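Local coordinates for protein lysine cyclodeaminase (Streptomyces pristinaespiralis, PDB 5YU3) that catalyses the NAD-dependent cyclisation and deamination of L-lysine, and also recognises L-ornithine and L-2,4-diaminobutyric acid, at residues D137-G142 and P162-L167; R197-A202 and T222-H227; L243-L248 and Q268-D273. All coordinates share one frame; numbering follows the deposited sequence.

Contact 1 of 3, residues D137-G142 and P162-L167; sequences DSHTLG and PLQRAL
Gln164 lays its CB over one face of the His139 ring, 3.3 Å from His139 CD2. At the edge of that ring, in its plane, is Thr140 OG1, hydrogen-bonded to His139 ND1. The Arg165 guanidinium has Leu167 CD1 over the centre of one face, 4.2 Å above the plane. Thr140 OG1 and a water lie at its edge.

The backbones beneath are parallel strands 140-144 and 165-169, the first and last elements of a beta-alpha-beta unit around helix 148-160 in a Rossmann-type domain. Leu141 is gripped at both ends: its N donates to Arg165 O at 3.0 Å, and its O accepts Leu167 N at 2.8 Å. Before the strands pair, His139 O accepts Gln164 N at 2.8 Å and Arg165 N more weakly. On the face carrying Leu141, Leu163 CD1 packs against Leu141 CB at 3.8 Å, and Leu157 of helix 148-160 covers both leucines.

Arg165 leaves the backbone with CG between N and the carbonyl carbon (chi1 69°), then runs extended to NE beside Thr140. Its NH2 has a salt bridge to Glu201. The water joins Arg165 NH2 to Thr140 OG1. Arg165 NE donates to the same oxygen, Thr140 OG1, at 3.0 Å and 171°, within 5° of the guanidinium plane.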
loop_
_atom_site.group_PDB
_atom_site.type_symbol
_atom_site.label_atom_id
_atom_site.label_comp_id
_atom_site.label_asym_id
_atom_site.label_seq_id
_atom_site.Cartn_x
_atom_site.Cartn_y
_atom_site.Cartn_z
ATOM N N ASP A 137 -15.758 -36.408 -10.506
ATOM C CA ASP A 137 -14.927 -37.449 -11.091
ATOM C C ASP A 137 -14.043 -36.915 -12.212
ATOM O O ASP A 137 -13.534 -37.703 -13.022
ATOM C CB ASP A 137 -15.798 -38.612 -11.586
ATOM C CG ASP A 137 -16.804 -38.189 -12.643
ATOM O OD1 ASP A 137 -16.983 -36.971 -12.855
ATOM O OD2 ASP A 137 -17.428 -39.078 -13.263
ATOM N N SER A 138 -13.851 -35.591 -12.273
ATOM C CA SER A 138 -12.959 -34.989 -13.260
ATOM C C SER A 138 -11.603 -35.683 -13.268
ATOM O O SER A 138 -10.965 -35.850 -12.224
ATOM C CB SER A 138 -12.778 -33.500 -12.960
ATOM O OG SER A 138 -13.953 -32.769 -13.276
ATOM N N HIS A 139 -11.161 -36.065 -14.458
ATOM C CA HIS A 139 -9.965 -36.871 -14.633
ATOM C C HIS A 139 -8.871 -36.154 -15.416
ATOM O O HIS A 139 -7.685 -36.418 -15.187
ATOM C CB HIS A 139 -10.387 -38.204 -15.309
ATOM C CG HIS A 139 -9.310 -38.918 -16.068
ATOM N ND1 HIS A 139 -8.749 -38.424 -17.230
ATOM C CD2 HIS A 139 -8.756 -40.140 -15.877
ATOM C CE1 HIS A 139 -7.859 -39.287 -17.690
ATOM N NE2 HIS A 139 -7.847 -40.339 -16.889
ATOM N N THR A 140 -9.231 -35.228 -16.302
ATOM C CA THR A 140 -8.280 -34.553 -17.178
ATOM C C THR A 140 -8.295 -33.057 -16.910
ATOM O O THR A 140 -9.323 -32.401 -17.104
ATOM C CB THR A 140 -8.608 -34.811 -18.650
ATOM O OG1 THR A 140 -8.407 -36.200 -18.945
ATOM C CG2 THR A 140 -7.718 -33.960 -19.546
ATOM N N LEU A 141 -7.155 -32.517 -16.500
ATOM C CA LEU A 141 -6.997 -31.082 -16.321
ATOM C C LEU A 141 -6.327 -30.488 -17.550
ATOM O O LEU A 141 -5.399 -31.081 -18.114
ATOM C CB LEU A 141 -6.168 -30.771 -15.064
ATOM C CG LEU A 141 -5.667 -29.331 -14.863
ATOM C CD1 LEU A 141 -6.847 -28.419 -14.550
ATOM C CD2 LEU A 141 -4.630 -29.276 -13.731
ATOM N N GLY A 142 -6.806 -29.326 -17.973
ATOM C CA GLY A 142 -6.144 -28.533 -18.994
ATOM C C GLY A 142 -5.503 -27.313 -18.356
ATOM O O GLY A 142 -6.085 -26.700 -17.456
ATOM N N PRO A 162 -9.902 -36.173 -8.639
ATOM C CA PRO A 162 -9.128 -37.386 -8.958
ATOM C C PRO A 162 -8.420 -37.304 -10.306
ATOM O O PRO A 162 -8.614 -38.139 -11.201
ATOM C CB PRO A 162 -10.205 -38.474 -8.913
ATOM C CG PRO A 162 -11.495 -37.646 -9.389
ATOM C CD PRO A 162 -11.366 -36.441 -8.886
ATOM N N LEU A 163 -7.569 -36.291 -10.449
ATOM C CA LEU A 163 -6.918 -36.015 -11.721
ATOM C C LEU A 163 -5.923 -37.110 -12.064
ATOM O O LEU A 163 -5.108 -37.512 -11.228
ATOM C CB LEU A 163 -6.201 -34.666 -11.678
ATOM C CG LEU A 163 -7.068 -33.424 -11.471
ATOM C CD1 LEU A 163 -6.204 -32.179 -11.573
ATOM C CD2 LEU A 163 -8.204 -33.360 -12.490
ATOM N N GLN A 164 -5.989 -37.587 -13.306
ATOM C CA GLN A 164 -5.040 -38.568 -13.799
ATOM C C GLN A 164 -4.078 -38.013 -14.833
ATOM O O GLN A 164 -2.998 -38.582 -15.017
ATOM C CB GLN A 164 -5.780 -39.772 -14.395
ATOM C CG GLN A 164 -6.534 -40.580 -13.350
ATOM C CD GLN A 164 -5.633 -41.577 -12.642
ATOM O OE1 GLN A 164 -5.932 -42.024 -11.531
ATOM N NE2 GLN A 164 -4.517 -41.931 -13.283
ATOM N N ARG A 165 -4.425 -36.918 -15.502
ATOM C CA ARG A 165 -3.518 -36.362 -16.491
ATOM C C ARG A 165 -3.784 -34.877 -16.646
ATOM O O ARG A 165 -4.868 -34.377 -16.330
ATOM C CB ARG A 165 -3.643 -37.075 -17.844
ATOM C CG ARG A 165 -4.940 -36.810 -18.552
ATOM C CD ARG A 165 -4.946 -37.460 -19.928
ATOM N NE ARG A 165 -6.198 -37.210 -20.633
ATOM C CZ ARG A 165 -6.342 -37.311 -21.951
ATOM N NH1 ARG A 165 -5.305 -37.650 -22.708
ATOM N NH2 ARG A 165 -7.517 -37.056 -22.509
ATOM N N ALA A 166 -2.760 -34.178 -17.121
ATOM C CA ALA A 166 -2.830 -32.753 -17.414
ATOM C C ALA A 166 -2.361 -32.537 -18.844
ATOM O O ALA A 166 -1.247 -32.942 -19.202
ATOM C CB ALA A 166 -1.973 -31.943 -16.429
ATOM N N LEU A 167 -3.219 -31.922 -19.660
ATOM C CA LEU A 167 -2.890 -31.502 -21.019
ATOM C C LEU A 167 -2.553 -30.017 -20.978
ATOM O O LEU A 167 -3.379 -29.216 -20.527
ATOM C CB LEU A 167 -4.074 -31.748 -21.954
ATOM C CG LEU A 167 -4.655 -33.163 -22.046
ATOM C CD1 LEU A 167 -5.854 -33.170 -22.988
ATOM C CD2 LEU A 167 -3.596 -34.151 -22.522
HETATM O O HOH W 1 -10.229 -36.382 -21.600
#

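Contact 2 of 3, residues R197-A202 and T222-H227; sequences RIAAEA and TGVREH
The loop 222-227 passes the last turn of helix 195-201, with Ala200 CA and Val224 CA 4.8 Å apart and Val224 CA directing its hydrogen at Ala199 O, 3.4 Å away. Val224 places CG1 against the Ala199 methyl, 4.0 Å from CB. Thr222 CG2 reaches the same methyl more loosely. Ala199 is buried, and its other apolar neighbours include Leu219.

Arg225 folds back over the helix end. Its CG, anti to the carbonyl carbon (chi1 -49°), rests 3.4 Å from Ala200 O; the bends at chi2 and chi3 then bring one face of the guanidinium over Glu201 O. Arg225 NH1 comes within 2.9 Å of Glu201 O, but the angle is too poor for a hydrogen bond. The charge may still be favoured there, close to several carbonyl oxygens at the C-terminal end of a helix. Arg225 NH2 forms a salt bridge with Asp203, which also accepts from His227 NE2.

In the Rossmann-type domain this helix leads into strand 204-207, and the loop leads into the adjacent parallel strand 229-232. The contact therefore lies where the chain enters two neighbouring strands.

Two waters carry polar links across the contact, the first between backbone atoms alone. That molecule donates to Ala199 O at 2.6 Å and to Ala202 O, and accepts from Arg225 N at 2.9 Å. The second water joins Ala200 O to Arg225 NH1 weakly.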
loop_
_atom_site.group_PDB
_atom_site.type_symbol
_atom_site.label_atom_id
_atom_site.label_comp_id
_atom_site.label_asym_id
_atom_site.label_seq_id
_atom_site.Cartn_x
_atom_site.Cartn_y
_atom_site.Cartn_z
ATOM N N ARG A 197 -7.092 -28.957 -28.606
ATOM C CA ARG A 197 -7.206 -30.286 -28.015
ATOM C C ARG A 197 -7.560 -30.196 -26.538
ATOM O O ARG A 197 -8.363 -30.990 -26.035
ATOM C CB ARG A 197 -5.907 -31.073 -28.211
ATOM C CG ARG A 197 -5.923 -32.406 -27.472
ATOM C CD ARG A 197 -4.872 -33.418 -27.942
ATOM N NE ARG A 197 -5.082 -34.669 -27.217
ATOM C CZ ARG A 197 -4.171 -35.297 -26.483
ATOM N NH1 ARG A 197 -2.937 -34.825 -26.388
ATOM N NH2 ARG A 197 -4.497 -36.419 -25.854
ATOM N N ILE A 198 -6.974 -29.228 -25.831
ATOM C CA ILE A 198 -7.292 -29.033 -24.421
ATOM C C ILE A 198 -8.767 -28.698 -24.254
ATOM O O ILE A 198 -9.452 -29.257 -23.388
ATOM C CB ILE A 198 -6.382 -27.939 -23.826
ATOM C CG1 ILE A 198 -4.921 -28.419 -23.809
ATOM C CG2 ILE A 198 -6.850 -27.541 -22.425
ATOM C CD1 ILE A 198 -3.913 -27.322 -23.463
ATOM N N ALA A 199 -9.285 -27.799 -25.100
ATOM C CA ALA A 199 -10.704 -27.450 -25.051
ATOM C C ALA A 199 -11.588 -28.677 -25.261
ATOM O O ALA A 199 -12.585 -28.860 -24.555
ATOM C CB ALA A 199 -11.009 -26.375 -26.095
ATOM N N ALA A 200 -11.215 -29.549 -26.203
ATOM C CA ALA A 200 -12.058 -30.702 -26.513
ATOM C C ALA A 200 -12.022 -31.771 -25.427
ATOM O O ALA A 200 -13.027 -32.461 -25.213
ATOM C CB ALA A 200 -11.645 -31.314 -27.855
ATOM N N GLU A 201 -10.891 -31.939 -24.732
ATOM C CA GLU A 201 -10.692 -33.127 -23.916
ATOM C C GLU A 201 -10.705 -32.888 -22.411
ATOM O O GLU A 201 -10.889 -33.850 -21.661
ATOM C CB GLU A 201 -9.370 -33.812 -24.294
ATOM C CG GLU A 201 -9.444 -34.565 -25.620
ATOM C CD GLU A 201 -8.153 -35.288 -25.982
ATOM O OE1 GLU A 201 -7.788 -35.289 -27.177
ATOM O OE2 GLU A 201 -7.509 -35.866 -25.082
ATOM N N ALA A 202 -10.542 -31.653 -21.947
ATOM C CA ALA A 202 -10.393 -31.427 -20.512
ATOM C C ALA A 202 -11.737 -31.431 -19.795
ATOM O O ALA A 202 -12.757 -30.981 -20.328
ATOM C CB ALA A 202 -9.673 -30.100 -20.251
ATOM N N THR A 222 -14.348 -22.989 -29.388
ATOM C CA THR A 222 -14.646 -24.205 -30.130
ATOM C C THR A 222 -15.329 -25.190 -29.184
ATOM O O THR A 222 -15.763 -24.827 -28.083
ATOM C CB THR A 222 -13.371 -24.764 -30.772
ATOM O OG1 THR A 222 -13.610 -26.104 -31.218
ATOM C CG2 THR A 222 -12.211 -24.754 -29.770
ATOM N N GLY A 223 -15.446 -26.438 -29.626
ATOM C CA GLY A 223 -16.126 -27.455 -28.853
ATOM C C GLY A 223 -15.471 -27.704 -27.508
ATOM O O GLY A 223 -14.248 -27.844 -27.424
ATOM N N VAL A 224 -16.276 -27.737 -26.448
ATOM C CA VAL A 224 -15.815 -28.105 -25.116
ATOM C C VAL A 224 -16.773 -29.151 -24.563
ATOM O O VAL A 224 -17.892 -29.324 -25.049
ATOM C CB VAL A 224 -15.736 -26.890 -24.166
ATOM C CG1 VAL A 224 -14.730 -25.860 -24.689
ATOM C CG2 VAL A 224 -17.111 -26.262 -24.011
ATOM N N ARG A 225 -16.323 -29.855 -23.533
ATOM C CA ARG A 225 -17.200 -30.821 -22.894
ATOM C C ARG A 225 -18.337 -30.107 -22.177
ATOM O O ARG A 225 -18.183 -28.988 -21.682
ATOM C CB ARG A 225 -16.411 -31.684 -21.921
ATOM C CG ARG A 225 -15.163 -32.235 -22.558
ATOM C CD ARG A 225 -15.365 -33.661 -22.943
ATOM N NE ARG A 225 -15.035 -34.529 -21.826
ATOM C CZ ARG A 225 -13.953 -35.294 -21.778
ATOM N NH1 ARG A 225 -13.099 -35.307 -22.798
ATOM N NH2 ARG A 225 -13.730 -36.048 -20.717
ATOM N N GLU A 226 -19.491 -30.780 -22.124
ATOM C CA GLU A 226 -20.701 -30.165 -21.587
ATOM C C GLU A 226 -20.518 -29.712 -20.145
ATOM O O GLU A 226 -21.080 -28.690 -19.746
ATOM C CB GLU A 226 -21.868 -31.145 -21.679
ATOM C CG GLU A 226 -23.216 -30.518 -21.344
ATOM C CD GLU A 226 -24.348 -31.525 -21.391
ATOM O OE1 GLU A 226 -24.070 -32.716 -21.674
ATOM O OE2 GLU A 226 -25.507 -31.128 -21.124
ATOM N N HIS A 227 -19.724 -30.442 -19.367
ATOM C CA HIS A 227 -19.553 -30.194 -17.938
ATOM C C HIS A 227 -18.328 -29.353 -17.611
ATOM O O HIS A 227 -18.024 -29.177 -16.425
ATOM C CB HIS A 227 -19.451 -31.522 -17.198
ATOM C CG HIS A 227 -18.340 -32.392 -17.695
ATOM N ND1 HIS A 227 -18.473 -33.213 -18.797
ATOM C CD2 HIS A 227 -17.065 -32.546 -17.263
ATOM C CE1 HIS A 227 -17.334 -33.848 -19.011
ATOM N NE2 HIS A 227 -16.464 -33.466 -18.091
HETATM O O HOH W 2 -13.783 -29.288 -22.330
HETATM O O HOH W 3 -13.705 -35.561 -25.790
#

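Contact 3 of 3, residues L243-L248 and Q268-D273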
loop_
_atom_site.group_PDB
_atom_site.type_symbol
_atom_site.label_atom_id
_atom_site.label_comp_id
_atom_site.label_asym_id
_atom_site.label_seq_id
_atom_site.Cartn_x
_atom_site.Cartn_y
_atom_site.Cartn_z
ATOM N N LEU A 243 -10.481 -15.554 -22.068
ATOM C CA LEU A 243 -11.459 -16.485 -22.606
ATOM C C LEU A 243 -12.243 -15.858 -23.759
ATOM O O LEU A 243 -12.385 -14.632 -23.842
ATOM C CB LEU A 243 -12.456 -16.951 -21.538
ATOM C CG LEU A 243 -11.893 -17.694 -20.326
ATOM C CD1 LEU A 243 -13.023 -18.152 -19.401
ATOM C CD2 LEU A 243 -11.076 -18.890 -20.795
ATOM N N PRO A 244 -12.774 -16.673 -24.659
ATOM C CA PRO A 244 -13.564 -16.119 -25.763
ATOM C C PRO A 244 -14.944 -15.696 -25.289
ATOM O O PRO A 244 -15.570 -16.362 -24.462
ATOM C CB PRO A 244 -13.630 -17.277 -26.762
ATOM C CG PRO A 244 -13.245 -18.571 -25.893
ATOM C CD PRO A 244 -12.636 -18.166 -24.801
ATOM N N LEU A 245 -15.409 -14.556 -25.809
ATOM C CA LEU A 245 -16.702 -14.023 -25.387
ATOM C C LEU A 245 -17.814 -15.050 -25.559
ATOM O O LEU A 245 -18.670 -15.208 -24.679
ATOM C CB LEU A 245 -17.030 -12.752 -26.180
ATOM C CG LEU A 245 -18.402 -12.141 -25.883
ATOM C CD1 LEU A 245 -18.510 -11.717 -24.414
ATOM C CD2 LEU A 245 -18.696 -10.969 -26.827
ATOM N N GLY A 246 -17.808 -15.768 -26.683
ATOM C CA GLY A 246 -18.877 -16.724 -26.942
ATOM C C GLY A 246 -18.974 -17.788 -25.869
ATOM O O GLY A 246 -20.069 -18.138 -25.422
ATOM N N LEU A 247 -17.823 -18.298 -25.422
ATOM C CA LEU A 247 -17.790 -19.242 -24.312
ATOM C C LEU A 247 -18.324 -18.608 -23.028
ATOM O O LEU A 247 -19.155 -19.196 -22.327
ATOM C CB LEU A 247 -16.350 -19.733 -24.125
ATOM C CG LEU A 247 -16.040 -21.003 -23.349
ATOM C CD1 LEU A 247 -14.680 -21.547 -23.784
ATOM C CD2 LEU A 247 -16.041 -20.717 -21.852
ATOM N N LEU A 248 -17.845 -17.409 -22.701
ATOM C CA LEU A 248 -18.279 -16.724 -21.485
ATOM C C LEU A 248 -19.792 -16.531 -21.461
ATOM O O LEU A 248 -20.440 -16.712 -20.420
ATOM C CB LEU A 248 -17.575 -15.372 -21.402
ATOM C CG LEU A 248 -16.879 -14.829 -20.158
ATOM C CD1 LEU A 248 -16.108 -15.891 -19.392
ATOM C CD2 LEU A 248 -15.946 -13.715 -20.632
ATOM N N GLN A 268 -14.903 -8.276 -17.407
ATOM C CA GLN A 268 -14.781 -7.108 -18.272
ATOM C C GLN A 268 -15.596 -7.265 -19.541
ATOM O O GLN A 268 -16.057 -6.270 -20.107
ATOM C CB GLN A 268 -13.334 -6.880 -18.690
ATOM C CG GLN A 268 -12.430 -6.404 -17.617
ATOM C CD GLN A 268 -11.021 -6.396 -18.121
ATOM O OE1 GLN A 268 -10.591 -5.436 -18.765
ATOM N NE2 GLN A 268 -10.299 -7.491 -17.878
ATOM N N GLN A 269 -15.751 -8.501 -20.019
ATOM C CA GLN A 269 -16.444 -8.762 -21.275
ATOM C C GLN A 269 -17.951 -8.869 -21.110
ATOM O O GLN A 269 -18.660 -8.936 -22.119
ATOM C CB GLN A 269 -15.938 -10.064 -21.913
ATOM C CG GLN A 269 -14.430 -10.165 -22.060
ATOM C CD GLN A 269 -14.022 -11.281 -23.001
ATOM O OE1 GLN A 269 -14.308 -11.231 -24.199
ATOM N NE2 GLN A 269 -13.352 -12.299 -22.464
ATOM N N LEU A 270 -18.453 -8.903 -19.882
ATOM C CA LEU A 270 -19.838 -9.256 -19.621
ATOM C C LEU A 270 -20.619 -8.060 -19.102
ATOM O O LEU A 270 -20.078 -7.193 -18.411
ATOM C CB LEU A 270 -19.935 -10.386 -18.596
ATOM C CG LEU A 270 -19.401 -11.750 -19.022
ATOM C CD1 LEU A 270 -19.572 -12.733 -17.894
ATOM C CD2 LEU A 270 -20.117 -12.223 -20.289
ATOM N N SER A 271 -21.904 -8.028 -19.442
ATOM C CA SER A 271 -22.806 -7.094 -18.793
ATOM C C SER A 271 -22.944 -7.480 -17.329
ATOM O O SER A 271 -23.016 -8.664 -16.990
ATOM C CB SER A 271 -24.171 -7.096 -19.472
ATOM O OG SER A 271 -25.045 -6.223 -18.784
ATOM N N ALA A 272 -22.970 -6.472 -16.456
ATOM C CA ALA A 272 -22.972 -6.740 -15.026
ATOM C C ALA A 272 -24.205 -7.510 -14.572
ATOM O O ALA A 272 -24.142 -8.212 -13.557
ATOM C CB ALA A 272 -22.856 -5.427 -14.249
ATOM N N ASP A 273 -25.322 -7.428 -15.304
ATOM C CA ASP A 273 -26.504 -8.182 -14.901
ATOM C C ASP A 273 -26.448 -9.650 -15.316
ATOM O O ASP A 273 -27.412 -10.382 -15.062
ATOM C CB ASP A 273 -27.783 -7.529 -15.459
ATOM C CG ASP A 273 -27.836 -7.529 -16.981
ATOM O OD1 ASP A 273 -26.775 -7.602 -17.622
ATOM O OD2 ASP A 273 -28.949 -7.443 -17.545
#
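Gln269 reaches across to Leu243 with its side-chain amide. Its CG is anti to the carbonyl carbon (chi1 -52°) and the chain is extended beyond it, which carries NE2 to the backbone just before helix 245-250. Gln269 NE2 donates to Leu243 O at 2.9 Å. The bond is nearly straight at the hydrogen, 170°. The acceptor lies in the amide plane, while the donor is tilted 29° from the carbonyl plane. NE2 also has a weak bond to Glu266, whose carboxylate accepts from Leu243 N as well.

Two leucines of the helix touch this side chain. Leu248 crosses it at about a right angle, with CD2 3.5 Å from Gln269 NE2. Leu245 slides past it in the opposite direction, its CB 3.7 Å from Gln269 OE1 and its CD1 3.6 Å from Gln269 O. A leucine in place of Gln269 would probably leave Leu243 O without this donor and let the loop drift from the start of the helix.

Leu270 follows with a purely apolar contact. Its CD1 lies 4.1 Å from Leu248 CG, and its CD2 is 4.2 Å from Leu248 CB. Beyond Leu270 the chain turns away from the helix.

The contact joins the first turn of helix 245-250 to the loop between helices 258-264 and 279-284. Leu243 also packs on strand 229-232, against Ile230 and the sodium-site residue Ala232. Chemically, Gln269 NE2 to Leu243 O is the one direct hydrogen bond between the two segments, with Leu248 CD2 packed beside the donor, and Glu266 adds a second tie through Leu243 N.

In the fold
From the N terminus, contact 1 comes first. It closes the loop through helix 148-160 and pairs two strands of the parallel sheet. Contact 2 follows, closing the chain through strand 204-207 and tying helix 195-201 to the entry of strand 229-232. Contact 3 closes last, around strand 252-255 and helix 258-264. The three run in series; none nests within or crosses another. Contacts 1 and 2 touch directly through the Arg165–Glu201 pair and through Ile198, which packs on Gly142 and Leu167. Contacts 2 and 3 approach to about 4 Å between nearest atoms without touching. All three belong to the part of the chain built on the parallel sheet.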